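Local coordinates for protein peptidoglycan synthase activator LpoP (Pseudomonas aeruginosa, PDB 6W5Q) that is a lipoprotein that activates a peptidoglycan synthase, probably through its globular C-terminal domain of tetratricopeptide-type helices, at residues A106-A109 with R110-A113; L38-A41 with Q42-A45; Q95-E98 with K99-D102. All coordinates share one frame; numbering follows the deposited sequence.

Contact 1 of 3, residues A106-A109 with R110-A113. With SO4 (sulfate ion), chain J.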
ATOM      1  N   ALA A 106      -5.029  15.356  -2.640  1.00 33.71           N
ATOM      2  CA  ALA A 106      -5.932  14.286  -2.242  1.00 31.74           C
ATOM      3  C   ALA A 106      -7.157  14.210  -3.157  1.00 29.72           C
ATOM      4  O   ALA A 106      -7.619  13.115  -3.501  1.00 29.76           O
ATOM      5  CB  ALA A 106      -6.344  14.497  -0.788  1.00 30.17           C
ATOM      6  N   ALA A 107      -7.718  15.359  -3.541  1.00 30.68           N
ATOM      7  CA  ALA A 107      -8.867  15.342  -4.443  1.00 26.63           C
ATOM      8  C   ALA A 107      -8.450  14.892  -5.832  1.00 27.02           C
ATOM      9  O   ALA A 107      -9.194  14.182  -6.516  1.00 29.79           O
ATOM     10  CB  ALA A 107      -9.513  16.728  -4.512  1.00 31.21           C
ATOM     11  N   LEU A 108      -7.260  15.307  -6.258  1.00 28.70           N
ATOM     12  CA  LEU A 108      -6.773  14.944  -7.572  1.00 30.62           C
ATOM     13  C   LEU A 108      -6.478  13.461  -7.636  1.00 33.99           C
ATOM     14  O   LEU A 108      -6.603  12.845  -8.697  1.00 38.25           O
ATOM     15  CB  LEU A 108      -5.519  15.762  -7.900  1.00 31.98           C
ATOM     16  CG  LEU A 108      -5.770  17.260  -8.127  1.00 39.06           C
ATOM     17  CD1 LEU A 108      -4.481  18.009  -8.395  1.00 39.26           C
ATOM     18  CD2 LEU A 108      -6.728  17.455  -9.290  1.00 28.12           C
ATOM     19  N   ALA A 109      -6.088  12.874  -6.506  1.00 32.55           N
ATOM     20  CA  ALA A 109      -5.821  11.443  -6.476  1.00 33.50           C
ATOM     21  C   ALA A 109      -7.118  10.660  -6.489  1.00 35.93           C
ATOM     22  O   ALA A 109      -7.237   9.668  -7.213  1.00 36.86           O
ATOM     23  CB  ALA A 109      -4.982  11.090  -5.250  1.00 32.02           C
ATOM     24  N   ARG A 110      -8.114  11.112  -5.716  1.00 32.67           N
ATOM     25  CA  ARG A 110      -9.409  10.445  -5.715  1.00 37.54           C
ATOM     26  C   ARG A 110     -10.086  10.570  -7.063  1.00 43.37           C
ATOM     27  O   ARG A 110     -10.943   9.746  -7.400  1.00 43.83           O
ATOM     28  CB  ARG A 110     -10.319  11.034  -4.637  1.00 39.19           C
ATOM     29  CG  ARG A 110      -9.794  10.872  -3.238  1.00 34.16           C
ATOM     30  CD  ARG A 110     -10.913  10.810  -2.200  1.00 42.91           C
ATOM     31  NE  ARG A 110     -10.426  10.173  -0.973  1.00 41.36           N
ATOM     32  CZ  ARG A 110      -9.882  10.830   0.045  1.00 41.86           C
ATOM     33  NH1 ARG A 110      -9.777  12.158  -0.003  1.00 38.85           N
ATOM     34  NH2 ARG A 110      -9.447  10.159   1.110  1.00 42.48           N
ATOM     35  N   GLN A 111      -9.732  11.610  -7.829  1.00 39.79           N
ATOM     36  CA  GLN A 111     -10.227  11.745  -9.197  1.00 43.32           C
ATOM     37  C   GLN A 111      -9.679  10.640 -10.093  1.00 47.22           C
ATOM     38  O   GLN A 111     -10.389  10.136 -10.973  1.00 47.26           O
ATOM     39  CB  GLN A 111      -9.835  13.106  -9.764  1.00 43.59           C
ATOM     40  CG  GLN A 111     -10.939  14.092  -9.912  1.00 51.45           C
ATOM     41  CD  GLN A 111     -10.548  15.222 -10.846  1.00 59.76           C
ATOM     42  OE1 GLN A 111      -9.502  15.169 -11.498  1.00 62.56           O
ATOM     43  NE2 GLN A 111     -11.387  16.244 -10.922  1.00 58.67           N
ATOM     44  N   LYS A 112      -8.405  10.268  -9.895  1.00 47.03           N
ATOM     45  CA  LYS A 112      -7.790   9.224 -10.711  1.00 45.19           C
ATOM     46  C   LYS A 112      -8.284   7.848 -10.317  1.00 47.58           C
ATOM     47  O   LYS A 112      -8.342   6.949 -11.160  1.00 59.77           O
ATOM     48  CB  LYS A 112      -6.262   9.279 -10.603  1.00 40.16           C
ATOM     49  CG  LYS A 112      -5.720  10.673 -10.687  1.00 38.77           C
ATOM     50  CD  LYS A 112      -4.230  10.747 -10.832  1.00 39.01           C
ATOM     51  CE  LYS A 112      -3.816  12.226 -10.918  1.00 48.44           C
ATOM     52  NZ  LYS A 112      -2.379  12.451 -10.627  1.00 46.57           N
ATOM     53  N   ALA A 113      -8.626   7.664  -9.044  1.00 46.27           N
ATOM     54  CA  ALA A 113      -9.205   6.403  -8.613  1.00 45.56           C
ATOM     55  C   ALA A 113     -10.557   6.170  -9.275  1.00 58.01           C
ATOM     56  O   ALA A 113     -10.910   5.025  -9.578  1.00 60.03           O
ATOM     57  CB  ALA A 113      -9.324   6.389  -7.086  1.00 39.57           C
TER
HETATM   58  S   SO4 J 302       0.620  10.974 -11.799  1.00 68.64           S
HETATM   59  O1  SO4 J 302       0.663  11.800 -10.587  1.00 56.60           O
HETATM   60  O2  SO4 J 302       1.717  11.359 -12.684  1.00 65.60           O
HETATM   61  O3  SO4 J 302       0.771   9.560 -11.448  1.00 72.02           O
HETATM   62  O4  SO4 J 302      -0.656  11.142 -12.498  1.00 63.43           O

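Contact 2 of 3, residues L38-A41 with Q42-A45. With SO4 (sulfate ion), chain I.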
ATOM      1  N   LEU A  38       6.100  -7.527   5.536  1.00 26.86           N
ATOM      2  CA  LEU A  38       5.909  -7.103   4.158  1.00 26.43           C
ATOM      3  C   LEU A  38       7.242  -6.779   3.483  1.00 26.44           C
ATOM      4  O   LEU A  38       7.388  -6.992   2.273  1.00 26.63           O
ATOM      5  CB  LEU A  38       4.929  -5.916   4.126  1.00 23.23           C
ATOM      6  CG  LEU A  38       3.515  -6.358   4.588  1.00 30.20           C
ATOM      7  CD1 LEU A  38       2.546  -5.217   4.829  1.00 28.19           C
ATOM      8  CD2 LEU A  38       2.876  -7.367   3.598  1.00 25.72           C
ATOM      9  N   GLU A  39       8.233  -6.291   4.229  1.00 26.68           N
ATOM     10  CA  GLU A  39       9.541  -6.100   3.609  1.00 30.70           C
ATOM     11  C   GLU A  39      10.198  -7.441   3.304  1.00 29.08           C
ATOM     12  O   GLU A  39      11.002  -7.541   2.373  1.00 27.93           O
ATOM     13  CB  GLU A  39      10.452  -5.245   4.501  1.00 27.81           C
ATOM     14  CG  GLU A  39       9.872  -3.911   4.921  1.00 29.59           C
ATOM     15  CD  GLU A  39      10.065  -2.823   3.880  1.00 35.77           C
ATOM     16  OE1 GLU A  39       9.639  -1.681   4.140  1.00 35.95           O
ATOM     17  OE2 GLU A  39      10.640  -3.108   2.803  1.00 39.08           O
ATOM     18  N   ARG A  40       9.858  -8.485   4.059  1.00 30.62           N
ATOM     19  CA  ARG A  40      10.348  -9.814   3.713  1.00 31.79           C
ATOM     20  C   ARG A  40       9.631 -10.332   2.471  1.00 28.17           C
ATOM     21  O   ARG A  40      10.242 -10.984   1.617  1.00 26.58           O
ATOM     22  CB  ARG A  40      10.182 -10.757   4.922  1.00 27.11           C
ATOM     23  CG  ARG A  40      10.780 -12.176   4.750  1.00 39.56           C
ATOM     24  CD  ARG A  40      10.683 -13.002   6.053  1.00 39.50           C
ATOM     25  NE  ARG A  40      11.628 -14.126   6.131  1.00 39.67           N
ATOM     26  CZ  ARG A  40      11.276 -15.419   6.152  1.00 48.71           C
ATOM     27  NH1 ARG A  40       9.992 -15.765   6.091  1.00 42.96           N
ATOM     28  NH2 ARG A  40      12.204 -16.379   6.231  1.00 39.00           N
ATOM     29  N   ALA A  41       8.339 -10.016   2.335  1.00 31.91           N
ATOM     30  CA  ALA A  41       7.592 -10.378   1.132  1.00 28.87           C
ATOM     31  C   ALA A  41       8.246  -9.819  -0.136  1.00 30.65           C
ATOM     32  O   ALA A  41       8.231 -10.472  -1.191  1.00 32.71           O
ATOM     33  CB  ALA A  41       6.150  -9.879   1.261  1.00 28.78           C
ATOM     34  N   GLN A  42       8.813  -8.603  -0.054  1.00 29.59           N
ATOM     35  CA  GLN A  42       9.482  -7.993  -1.208  1.00 33.27           C
ATOM     36  C   GLN A  42      10.740  -8.738  -1.630  1.00 32.41           C
ATOM     37  O   GLN A  42      11.137  -8.655  -2.795  1.00 33.11           O
ATOM     38  CB  GLN A  42       9.859  -6.554  -0.908  1.00 33.28           C
ATOM     39  CG  GLN A  42       8.707  -5.640  -0.682  1.00 34.62           C
ATOM     40  CD  GLN A  42       9.103  -4.208  -0.932  1.00 32.95           C
ATOM     41  OE1 GLN A  42       9.328  -3.810  -2.069  1.00 40.76           O
ATOM     42  NE2 GLN A  42       9.221  -3.433   0.132  1.00 29.88           N
ATOM     43  N   ARG A  43      11.413  -9.427  -0.706  1.00 36.89           N
ATOM     44  CA  ARG A  43      12.575 -10.220  -1.105  1.00 32.49           C
ATOM     45  C   ARG A  43      12.181 -11.342  -2.057  1.00 36.77           C
ATOM     46  O   ARG A  43      12.983 -11.749  -2.910  1.00 38.26           O
ATOM     47  CB  ARG A  43      13.267 -10.784   0.128  1.00 33.50           C
ATOM     48  CG  ARG A  43      13.911  -9.725   1.010  1.00 31.86           C
ATOM     49  CD  ARG A  43      14.282 -10.320   2.367  1.00 31.98           C
ATOM     50  NE  ARG A  43      15.316 -11.347   2.268  1.00 28.63           N
ATOM     51  CZ  ARG A  43      15.639 -12.164   3.264  1.00 36.39           C
ATOM     52  NH1 ARG A  43      14.997 -12.058   4.422  1.00 31.41           N
ATOM     53  NH2 ARG A  43      16.604 -13.070   3.112  1.00 37.67           N
ATOM     54  N   ILE A  44      10.957 -11.851  -1.924  1.00 33.24           N
ATOM     55  CA  ILE A  44      10.419 -12.861  -2.831  1.00 35.27           C
ATOM     56  C   ILE A  44       9.785 -12.222  -4.062  1.00 40.08           C
ATOM     57  O   ILE A  44       9.935 -12.716  -5.181  1.00 45.06           O
ATOM     58  CB  ILE A  44       9.400 -13.736  -2.074  1.00 42.03           C
ATOM     59  CG1 ILE A  44      10.071 -14.459  -0.905  1.00 43.58           C
ATOM     60  CG2 ILE A  44       8.717 -14.710  -3.010  1.00 45.37           C
ATOM     61  CD1 ILE A  44       9.373 -14.208   0.411  1.00 46.51           C
ATOM     62  N   ALA A  45       9.064 -11.127  -3.887  1.00 37.71           N
ATOM     63  CA  ALA A  45       8.262 -10.543  -4.961  1.00 37.86           C
ATOM     64  C   ALA A  45       8.481  -9.044  -4.958  1.00 39.19           C
ATOM     65  O   ALA A  45       7.633  -8.275  -4.485  1.00 42.53           O
ATOM     66  CB  ALA A  45       6.790 -10.904  -4.784  1.00 37.17           C
TER
HETATM   67  S   SO4 I 301      15.323 -14.522   6.618  1.00 58.45           S
HETATM   68  O1  SO4 I 301      14.918 -13.620   7.699  1.00 41.75           O
HETATM   69  O2  SO4 I 301      16.607 -14.150   6.041  1.00 50.82           O
HETATM   70  O3  SO4 I 301      15.393 -15.902   7.100  1.00 59.01           O
HETATM   71  O4  SO4 I 301      14.336 -14.449   5.553  1.00 67.12           O

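Contact 3 of 3, residues Q95-E98 with K99-D102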
ATOM      1  N   GLN A  95      -5.299   9.536   0.761  1.00 30.80           N
ATOM      2  CA  GLN A  95      -5.309   9.584   2.217  1.00 31.79           C
ATOM      3  C   GLN A  95      -3.966  10.018   2.755  1.00 36.26           C
ATOM      4  O   GLN A  95      -3.903  10.721   3.768  1.00 35.90           O
ATOM      5  CB  GLN A  95      -5.702   8.225   2.775  1.00 37.69           C
ATOM      6  CG  GLN A  95      -7.074   7.798   2.353  1.00 34.10           C
ATOM      7  CD  GLN A  95      -7.506   6.561   3.063  1.00 40.20           C
ATOM      8  OE1 GLN A  95      -8.535   5.962   2.727  1.00 45.91           O
ATOM      9  NE2 GLN A  95      -6.719   6.147   4.056  1.00 31.89           N
ATOM     10  N   ALA A  96      -2.889   9.633   2.069  1.00 30.38           N
ATOM     11  CA  ALA A  96      -1.554  10.073   2.465  1.00 34.45           C
ATOM     12  C   ALA A  96      -1.343  11.567   2.194  1.00 33.41           C
ATOM     13  O   ALA A  96      -0.654  12.245   2.964  1.00 32.41           O
ATOM     14  CB  ALA A  96      -0.504   9.233   1.735  1.00 28.78           C
ATOM     15  N   ARG A  97      -1.891  12.097   1.086  1.00 33.88           N
ATOM     16  CA  ARG A  97      -1.790  13.542   0.858  1.00 33.67           C
ATOM     17  C   ARG A  97      -2.560  14.307   1.919  1.00 33.99           C
ATOM     18  O   ARG A  97      -2.065  15.307   2.451  1.00 30.75           O
ATOM     19  CB  ARG A  97      -2.317  13.926  -0.530  1.00 31.21           C
ATOM     20  CG  ARG A  97      -1.613  13.231  -1.688  1.00 35.14           C
ATOM     21  CD  ARG A  97      -0.141  13.533  -1.680  1.00 34.04           C
ATOM     22  NE  ARG A  97       0.139  14.927  -1.383  1.00 36.40           N
ATOM     23  CZ  ARG A  97       1.364  15.431  -1.299  1.00 38.50           C
ATOM     24  NH1 ARG A  97       2.412  14.648  -1.485  1.00 38.74           N
ATOM     25  NH2 ARG A  97       1.541  16.718  -1.028  1.00 36.81           N
ATOM     26  N   GLU A  98      -3.783  13.851   2.216  1.00 33.55           N
ATOM     27  CA  GLU A  98      -4.622  14.456   3.250  1.00 34.57           C
ATOM     28  C   GLU A  98      -3.881  14.592   4.576  1.00 37.61           C
ATOM     29  O   GLU A  98      -3.915  15.646   5.222  1.00 36.27           O
ATOM     30  CB  GLU A  98      -5.882  13.603   3.451  1.00 36.85           C
ATOM     31  CG  GLU A  98      -6.985  13.888   2.476  1.00 43.91           C
ATOM     32  CD  GLU A  98      -8.212  13.008   2.674  1.00 46.97           C
ATOM     33  OE1 GLU A  98      -8.075  11.855   3.158  1.00 41.86           O
ATOM     34  OE2 GLU A  98      -9.317  13.474   2.330  1.00 53.66           O
ATOM     35  N   LYS A  99      -3.231  13.511   5.018  1.00 32.27           N
ATOM     36  CA  LYS A  99      -2.587  13.535   6.318  1.00 32.39           C
ATOM     37  C   LYS A  99      -1.345  14.404   6.303  1.00 32.79           C
ATOM     38  O   LYS A  99      -0.862  14.788   7.374  1.00 38.23           O
ATOM     39  CB  LYS A  99      -2.257  12.106   6.764  1.00 39.51           C
ATOM     40  CG  LYS A  99      -3.508  11.255   6.960  1.00 42.00           C
ATOM     41  CD  LYS A  99      -3.182   9.915   7.572  1.00 53.18           C
ATOM     42  CE  LYS A  99      -4.438   9.128   7.897  1.00 57.49           C
ATOM     43  NZ  LYS A  99      -4.095   7.943   8.738  1.00 66.55           N
ATOM     44  N   GLN A 100      -0.838  14.737   5.115  1.00 33.51           N
ATOM     45  CA  GLN A 100       0.250  15.694   4.960  1.00 33.32           C
ATOM     46  C   GLN A 100      -0.253  17.128   4.837  1.00 36.49           C
ATOM     47  O   GLN A 100       0.546  18.039   4.589  1.00 34.06           O
ATOM     48  CB  GLN A 100       1.098  15.321   3.744  1.00 28.96           C
ATOM     49  CG  GLN A 100       1.916  14.047   3.962  1.00 39.57           C
ATOM     50  CD  GLN A 100       2.576  13.531   2.700  1.00 35.09           C
ATOM     51  OE1 GLN A 100       3.682  13.947   2.346  1.00 34.63           O
ATOM     52  NE2 GLN A 100       1.906  12.603   2.023  1.00 32.15           N
ATOM     53  N   GLY A 101      -1.557  17.346   5.016  1.00 35.96           N
ATOM     54  CA  GLY A 101      -2.129  18.670   4.890  1.00 33.56           C
ATOM     55  C   GLY A 101      -2.419  19.099   3.468  1.00 33.66           C
ATOM     56  O   GLY A 101      -2.544  20.298   3.209  1.00 34.86           O
ATOM     57  N   ASP A 102      -2.548  18.158   2.542  1.00 30.65           N
ATOM     58  CA  ASP A 102      -2.644  18.446   1.113  1.00 34.19           C
ATOM     59  C   ASP A 102      -4.012  17.992   0.584  1.00 38.12           C
ATOM     60  O   ASP A 102      -4.158  16.885   0.054  1.00 35.20           O
ATOM     61  CB  ASP A 102      -1.508  17.757   0.376  1.00 31.09           C
ATOM     62  CG  ASP A 102      -1.537  18.010  -1.111  1.00 35.79           C
ATOM     63  OD1 ASP A 102      -0.948  17.197  -1.853  1.00 36.96           O
ATOM     64  OD2 ASP A 102      -2.155  19.017  -1.547  1.00 41.14           O
TER

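Contact 1 of 3, residues A106-A109 with R110-A113
Two successive turns of helix 103-114, the last helix of the LpoP C-terminal domain, meet here in a local contact made by i to i+4 backbone bonding and by long side chains that pass over the carbonyls one turn back. Arg110 N bonds to Ala106 O at 3.0 Å, and Ala113 N reaches Ala109 O at 3.0 Å. Near Lys112 the ladder slackens: its N divides between Leu108 O and Ala109 O, and both bonds are weak.

Arg110 and Lys112 leave the helix in different directions. In Arg110 CG stands beside the backbone N (chi1 -62°), which lays it 3.1 Å from Ala106 O; from there the chain runs extended to NE and carries the guanidinium past the small Ala106, whose CB is 4.2 Å from NH1. Lys112 starts in a similar way, with CG 3.1 Å from Leu108 O, and its extended chain then lifts NZ to a hydrogen bond of 2.9 Å with O4 of a sulfate ion, probably a guest from the crystallisation liquor. A long flexible lysine suits such an exposed place. Gln111 sets its CB 3.4 Å from Leu108 O, and its amide and the leucine side chain lie on the exposed side, where a polar group costs little.

Ala106 and Ala109 are both buried, and the small side chain of Ala106 lets the helix come close to its neighbour, helix 83-99. There Ala106 packs on Glu98, Arg110 lies on Ala94 and Gln95 while its guanidinium forms salt bridges with Glu98 and Glu91, and Lys112 rests against Trp90.

Contact 2 of 3, residues L38-A41 with Q42-A45
Arg40 and Arg43, one turn apart near the end of helix 31-44, converge on a single sulfate ion, probably from the crystallisation liquor. Arg43 can be followed outward: its CB lies 3.4 Å from Arg40 O, CG runs between the carbonyls of Glu39 and Arg40, and CD passes Arg40 CA. A bend at chi3 (65°) then turns the guanidinium to the ion, where NH1 approaches sulfate O4 weakly at 2.7 Å and NH2 bonds to O2 at 3.1 Å. Arg40 instead sends CG anti to its backbone N (chi1 -175°) and stretches out, so that NE meets the same O4 at 2.8 Å from the guanidinium edge, with NH2 also bonding to it. The shared anion probably offsets the two charges, since Arg40 NE and Arg43 NH1 lie 4.3 Å apart.

On another side of the helix Glu39 and Gln42 run side by side, with OE2 3.0 Å from NE2; Glu39 OE1 forms a salt bridge with Arg59, and Gln42 OE1 is hydrogen-bonded to Arg74. Leu38 packs on helix 13-28 and Glu39 and Gln42 on Leu55 of helix 49-61, placing helix 31-44 between the two, as in stacked tetratricopeptide repeats.

Contact 3 of 3, residues Q95-E98 with K99-D102
Arg97 and Asp102 form the tight part of this local contact, where helix 83-99 ends and the chain turns toward helix 103-114. Asp102 OD1 sits at the guanidinium edge and is gripped by two nitrogens: Arg97 NE at 2.6 Å, in a salt bridge that uses the anti lone pair, and NH2 at 2.7 Å, in a weaker bond. Carboxylate and guanidinium planes stand nearly perpendicular, 89° apart. Turns at chi2 and chi3 bend the arginine round so that its guanidinium edge faces Asp102, and NH1 goes on to Glu69 in a second salt bridge. The other aspartate oxygen, OD2, caps Gly105 N, so a short acid both meets the arginine and starts the next helix.

Over one face of the guanidinium lies Gln100 NE2. This amide donates to Ala96 O at 2.8 Å, nearly straight (164°) and in its own amide plane but from above the carbonyl plane, and it also bonds to Glu69; a glutamine suits a place where a peptide oxygen and a carboxylate both ask for N-H groups.

The solvent side is looser. Lys99 lays CG 3.3 Å from Gln95 O and then leads its amine away from the turn. Glu98 is exposed too, but a salt bridge ties it to Arg110 of helix 103-114.

The backbone closes in a Schellman motif: Asp102 N bonds to Arg97 O at 2.9 Å and Gly101 N to Glu98 O at 2.9 Å. Gly101, with positive phi (82°), is its C-prime residue, a conformation that favours glycine. The Schellman motif and the Asp102 N-cap together make the short turn of an alpha-helical hairpin.

How the contacts relate
All three are local contacts on helices or their ends, and none is wholly core: contacts 1 and 2 are partly buried, each with two buried residues, whereas contact 3 is a surface contact. Contacts 1 and 3 belong to successive helices and touch, chiefly through the 2.7 Å salt bridge from Arg110 NH1 to Glu98 OE2; their centres are 12 Å apart. Contact 2 lies across the chain's centre, about 28 Å from contact 1 between centres. Chemistry follows place: the exposed Lys112, Arg40 and Arg43 meet sulfates probably from the crystallisation liquor, whereas the salt bridges of Arg110, Glu39 and Arg97 are made to protein groups and join helices or close a turn.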